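Local coordinates for conserved hypothetical alanine RICH protein (Mycobacterium tuberculosis, PDB 2IB0) that is of unknown function but folds as a four-helix bundle whose sequence family belongs to the ferritin-like clan, at residues Y40-V51 / M140-W151. Numbering follows the deposited sequence.
Sequences YGIVSALSPPGV and MATRWNRVLGAW
With CG set opposite its carbonyl carbon and beside its backbone N (chi1 -76°), Trp-144 sends its indole across the bundle towards Tyr-40 and Val-43, while Val-43 answers with CG1 turned away from its own backbone N. Each reaches out to the other from its own helix, bringing Val-43 CG1 to 3.6 Å from Trp-144 CH2. The example shows how the segments 40-46 and 140-150, whose axes come within 15.4 Å and run roughly parallel at 26°, can be joined through large side chains although their backbones stay well separated. The phenol of Tyr-40 and the indole of Trp-144 run alongside one another, pointing opposite ways, with planes inclined at 40° in an oblique aromatic pair. Tyr-40 CE2 packs 3.7 Å from Trp-144 CZ2, and the indole NE1 lies near the plane of the phenol ring at its edge, 3.0 Å from Tyr-40 OH. That hydroxyl is hydrogen-bonded to Glu-107, so this buried polar group is satisfied from a third helix.

Beyond the indole, Val-51 divides its branches: CG2 rests 3.9 Å from Trp-144 CH2, whereas CG1 reaches Val-147 CG1 at 3.8 Å. Val-147 CG1 also lies over one face of the Trp-151 ring, offset toward the rim, and Trp-151 in turn meets Pro-48, whose CG is 3.6 Å from Trp-151 CZ2. The turn itself is tied back to helix 18-46 by Ser-47, whose backbone N and OG both bond to Val-43 O, with OG above the carbonyl plane.

The contact thus joins the C-terminal end of helix 18-46 and the turn after it to the last turns of helix 124-150. Helix 96-120 supplies Ala-103 and Val-104 against Trp-144, and helix 52-75 brings Ala-58 against Tyr-40, so all four helices contribute side chains around this largely apolar contact.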
loop_
_atom_site.group_PDB
_atom_site.type_symbol
_atom_site.label_atom_id
_atom_site.label_comp_id
_atom_site.label_asym_id
_atom_site.label_seq_id
_atom_site.Cartn_x
_atom_site.Cartn_y
_atom_site.Cartn_z
ATOM N N TYR A 40 19.567 3.999 0.256
ATOM C CA TYR A 40 19.149 5.296 0.775
ATOM C C TYR A 40 20.326 6.114 1.314
ATOM O O TYR A 40 20.213 7.317 1.414
ATOM C CB TYR A 40 18.072 5.162 1.835
ATOM C CG TYR A 40 16.645 5.266 1.343
ATOM C CD1 TYR A 40 15.793 4.172 1.391
ATOM C CD2 TYR A 40 16.151 6.474 0.813
ATOM C CE1 TYR A 40 14.440 4.278 0.929
ATOM C CE2 TYR A 40 14.855 6.581 0.348
ATOM C CZ TYR A 40 13.990 5.469 0.403
ATOM O OH TYR A 40 12.672 5.592 -0.025
ATOM N N GLY A 41 21.433 5.453 1.675
ATOM C CA GLY A 41 22.675 6.165 1.929
ATOM C C GLY A 41 23.060 7.001 0.710
ATOM O O GLY A 41 23.523 8.127 0.850
ATOM N N ILE A 42 22.910 6.426 -0.484
ATOM C CA ILE A 42 23.238 7.132 -1.712
ATOM C C ILE A 42 22.186 8.210 -2.027
ATOM O O ILE A 42 22.531 9.331 -2.375
ATOM C CB ILE A 42 23.432 6.157 -2.888
ATOM C CG1 ILE A 42 24.757 5.386 -2.712
ATOM C CG2 ILE A 42 23.558 6.915 -4.215
ATOM C CD1 ILE A 42 24.647 4.166 -1.766
ATOM N N VAL A 43 20.910 7.873 -1.869
ATOM C CA VAL A 43 19.841 8.851 -2.004
ATOM C C VAL A 43 20.178 10.062 -1.139
ATOM O O VAL A 43 20.183 11.199 -1.628
ATOM C CB VAL A 43 18.479 8.239 -1.619
ATOM C CG1 VAL A 43 17.367 9.299 -1.590
ATOM C CG2 VAL A 43 18.129 7.113 -2.566
ATOM N N SER A 44 20.542 9.825 0.118
ATOM C CA SER A 44 20.863 10.928 1.019
ATOM C C SER A 44 22.077 11.798 0.605
ATOM O O SER A 44 22.011 13.038 0.638
ATOM C CB SER A 44 21.092 10.347 2.420
ATOM O OG SER A 44 21.551 11.349 3.301
ATOM N N ALA A 45 23.198 11.142 0.270
ATOM C CA ALA A 45 24.430 11.814 -0.125
ATOM C C ALA A 45 24.252 12.684 -1.354
ATOM O O ALA A 45 24.920 13.714 -1.466
ATOM C CB ALA A 45 25.513 10.794 -0.376
ATOM N N LEU A 46 23.409 12.243 -2.290
ATOM C CA LEU A 46 23.130 13.000 -3.499
ATOM C C LEU A 46 22.095 14.134 -3.323
ATOM O O LEU A 46 22.375 15.287 -3.749
ATOM C CB LEU A 46 22.618 12.087 -4.613
ATOM C CG LEU A 46 23.580 11.231 -5.441
ATOM C CD1 LEU A 46 22.784 10.111 -6.019
ATOM C CD2 LEU A 46 24.278 12.009 -6.521
ATOM N N SER A 47 20.952 13.775 -2.692
ATOM C CA SER A 47 19.634 14.552 -2.571
ATOM C C SER A 47 19.798 16.051 -2.391
ATOM O O SER A 47 20.746 16.431 -1.706
ATOM C CB SER A 47 18.744 13.939 -1.550
ATOM O OG SER A 47 18.230 12.747 -2.093
ATOM N N PRO A 48 18.765 16.882 -2.712
ATOM C CA PRO A 48 18.255 17.972 -1.847
ATOM C C PRO A 48 18.154 17.874 -0.364
ATOM O O PRO A 48 17.448 17.005 0.105
ATOM C CB PRO A 48 16.956 18.416 -2.523
ATOM C CG PRO A 48 17.175 18.094 -3.942
ATOM C CD PRO A 48 17.809 16.688 -3.822
ATOM N N PRO A 49 18.796 18.848 0.372
ATOM C CA PRO A 49 18.403 19.151 1.777
ATOM C C PRO A 49 16.859 19.202 1.963
ATOM O O PRO A 49 16.372 18.784 3.030
ATOM C CB PRO A 49 19.024 20.534 2.052
ATOM C CG PRO A 49 20.104 20.705 1.021
ATOM C CD PRO A 49 19.892 19.728 -0.111
ATOM N N GLY A 50 16.132 19.688 0.929
ATOM C CA GLY A 50 14.644 19.734 0.856
ATOM C C GLY A 50 13.877 18.415 1.082
ATOM O O GLY A 50 12.675 18.410 1.319
ATOM N N VAL A 51 14.560 17.281 0.967
ATOM C CA VAL A 51 13.895 15.997 1.178
ATOM C C VAL A 51 14.594 15.202 2.293
ATOM O O VAL A 51 14.470 13.978 2.352
ATOM C CB VAL A 51 13.867 15.129 -0.124
ATOM C CG1 VAL A 51 13.078 15.807 -1.227
ATOM C CG2 VAL A 51 15.293 14.805 -0.577
ATOM N N MET A 140 5.604 5.106 0.391
ATOM C CA MET A 140 6.935 5.727 0.173
ATOM C C MET A 140 7.227 6.075 -1.287
ATOM O O MET A 140 7.734 7.176 -1.573
ATOM C CB MET A 140 8.088 4.885 0.738
ATOM C CG MET A 140 8.422 5.110 2.229
ATOM S SD MET A 140 8.761 6.828 2.782
ATOM C CE MET A 140 9.549 7.395 1.422
ATOM N N ALA A 141 6.961 5.133 -2.198
ATOM C CA ALA A 141 7.080 5.355 -3.654
ATOM C C ALA A 141 6.226 6.531 -4.129
ATOM O O ALA A 141 6.698 7.345 -4.947
ATOM C CB ALA A 141 6.749 4.043 -4.478
ATOM N N THR A 142 4.973 6.643 -3.657
ATOM C CA THR A 142 4.154 7.746 -4.122
ATOM C C THR A 142 4.745 9.081 -3.620
ATOM O O THR A 142 4.676 10.089 -4.309
ATOM C CB THR A 142 2.648 7.674 -3.662
ATOM O OG1 THR A 142 2.583 7.938 -2.261
ATOM C CG2 THR A 142 2.051 6.332 -3.917
ATOM N N ARG A 143 5.261 9.102 -2.392
ATOM C CA ARG A 143 5.916 10.305 -1.861
ATOM C C ARG A 143 7.163 10.751 -2.676
ATOM O O ARG A 143 7.369 11.926 -2.890
ATOM C CB ARG A 143 6.314 10.089 -0.392
ATOM C CG ARG A 143 5.110 9.919 0.457
ATOM C CD ARG A 143 5.390 9.676 1.965
ATOM N NE ARG A 143 5.998 10.867 2.563
ATOM C CZ ARG A 143 6.715 10.903 3.695
ATOM N NH1 ARG A 143 6.959 9.794 4.422
ATOM N NH2 ARG A 143 7.213 12.074 4.105
ATOM N N TRP A 144 7.975 9.815 -3.129
ATOM C CA TRP A 144 9.124 10.145 -3.982
ATOM C C TRP A 144 8.732 10.543 -5.407
ATOM O O TRP A 144 9.393 11.370 -6.015
ATOM C CB TRP A 144 10.143 8.999 -4.002
ATOM C CG TRP A 144 10.952 8.939 -2.758
ATOM C CD1 TRP A 144 10.808 8.059 -1.709
ATOM C CD2 TRP A 144 12.065 9.800 -2.421
ATOM N NE1 TRP A 144 11.758 8.336 -0.728
ATOM C CE2 TRP A 144 12.549 9.386 -1.150
ATOM C CE3 TRP A 144 12.703 10.874 -3.080
ATOM C CZ2 TRP A 144 13.657 10.021 -0.504
ATOM C CZ3 TRP A 144 13.813 11.507 -2.433
ATOM C CH2 TRP A 144 14.259 11.069 -1.157
ATOM N N ASN A 145 7.634 9.964 -5.917
ATOM C CA ASN A 145 7.076 10.335 -7.197
ATOM C C ASN A 145 6.506 11.759 -7.174
ATOM O O ASN A 145 6.553 12.470 -8.172
ATOM C CB ASN A 145 5.979 9.361 -7.578
ATOM C CG ASN A 145 6.474 8.228 -8.455
ATOM O OD1 ASN A 145 6.145 7.027 -8.218
ATOM N ND2 ASN A 145 7.238 8.580 -9.500
ATOM N N ARG A 146 5.951 12.144 -6.030
ATOM C CA ARG A 146 5.482 13.487 -5.803
ATOM C C ARG A 146 6.680 14.460 -5.772
ATOM O O ARG A 146 6.591 15.561 -6.303
ATOM C CB ARG A 146 4.700 13.545 -4.492
ATOM C CG ARG A 146 3.939 14.804 -4.256
ATOM C CD ARG A 146 2.899 14.533 -3.135
ATOM N NE ARG A 146 1.808 13.660 -3.605
ATOM C CZ ARG A 146 1.270 12.634 -2.922
ATOM N NH1 ARG A 146 1.706 12.291 -1.718
ATOM N NH2 ARG A 146 0.291 11.930 -3.475
ATOM N N VAL A 147 7.797 14.045 -5.167
ATOM C CA VAL A 147 9.039 14.805 -5.286
ATOM C C VAL A 147 9.484 14.976 -6.757
ATOM O O VAL A 147 9.718 16.107 -7.218
ATOM C CB VAL A 147 10.167 14.190 -4.379
ATOM C CG1 VAL A 147 11.507 14.914 -4.610
ATOM C CG2 VAL A 147 9.761 14.312 -2.902
ATOM N N LEU A 148 9.613 13.882 -7.518
ATOM C CA LEU A 148 9.989 13.985 -8.953
ATOM C C LEU A 148 9.081 14.924 -9.726
ATOM O O LEU A 148 9.562 15.732 -10.489
ATOM C CB LEU A 148 9.935 12.612 -9.635
ATOM C CG LEU A 148 11.106 11.698 -9.290
ATOM C CD1 LEU A 148 10.864 10.286 -9.855
ATOM C CD2 LEU A 148 12.392 12.315 -9.852
ATOM N N GLY A 149 7.754 14.750 -9.572
ATOM C CA GLY A 149 6.727 15.557 -10.267
ATOM C C GLY A 149 6.780 17.055 -10.003
ATOM O O GLY A 149 6.295 17.840 -10.803
ATOM N N ALA A 150 7.317 17.448 -8.848
ATOM C CA ALA A 150 7.600 18.838 -8.495
ATOM C C ALA A 150 8.971 19.350 -9.007
ATOM O O ALA A 150 9.279 20.558 -8.893
ATOM C CB ALA A 150 7.519 19.013 -6.953
ATOM N N TRP A 151 9.800 18.465 -9.553
ATOM C CA TRP A 151 11.018 18.939 -10.159
ATOM C C TRP A 151 10.874 19.034 -11.669
ATOM O O TRP A 151 10.035 18.344 -12.234
ATOM C CB TRP A 151 12.196 18.033 -9.833
ATOM C CG TRP A 151 12.554 18.002 -8.397
ATOM C CD1 TRP A 151 12.231 18.914 -7.448
ATOM C CD2 TRP A 151 13.410 17.024 -7.768
ATOM N NE1 TRP A 151 12.776 18.533 -6.240
ATOM C CE2 TRP A 151 13.491 17.366 -6.404
ATOM C CE3 TRP A 151 14.069 15.874 -8.227
ATOM C CZ2 TRP A 151 14.253 16.631 -5.489
ATOM C CZ3 TRP A 151 14.850 15.100 -7.286
ATOM C CH2 TRP A 151 14.914 15.494 -5.944
#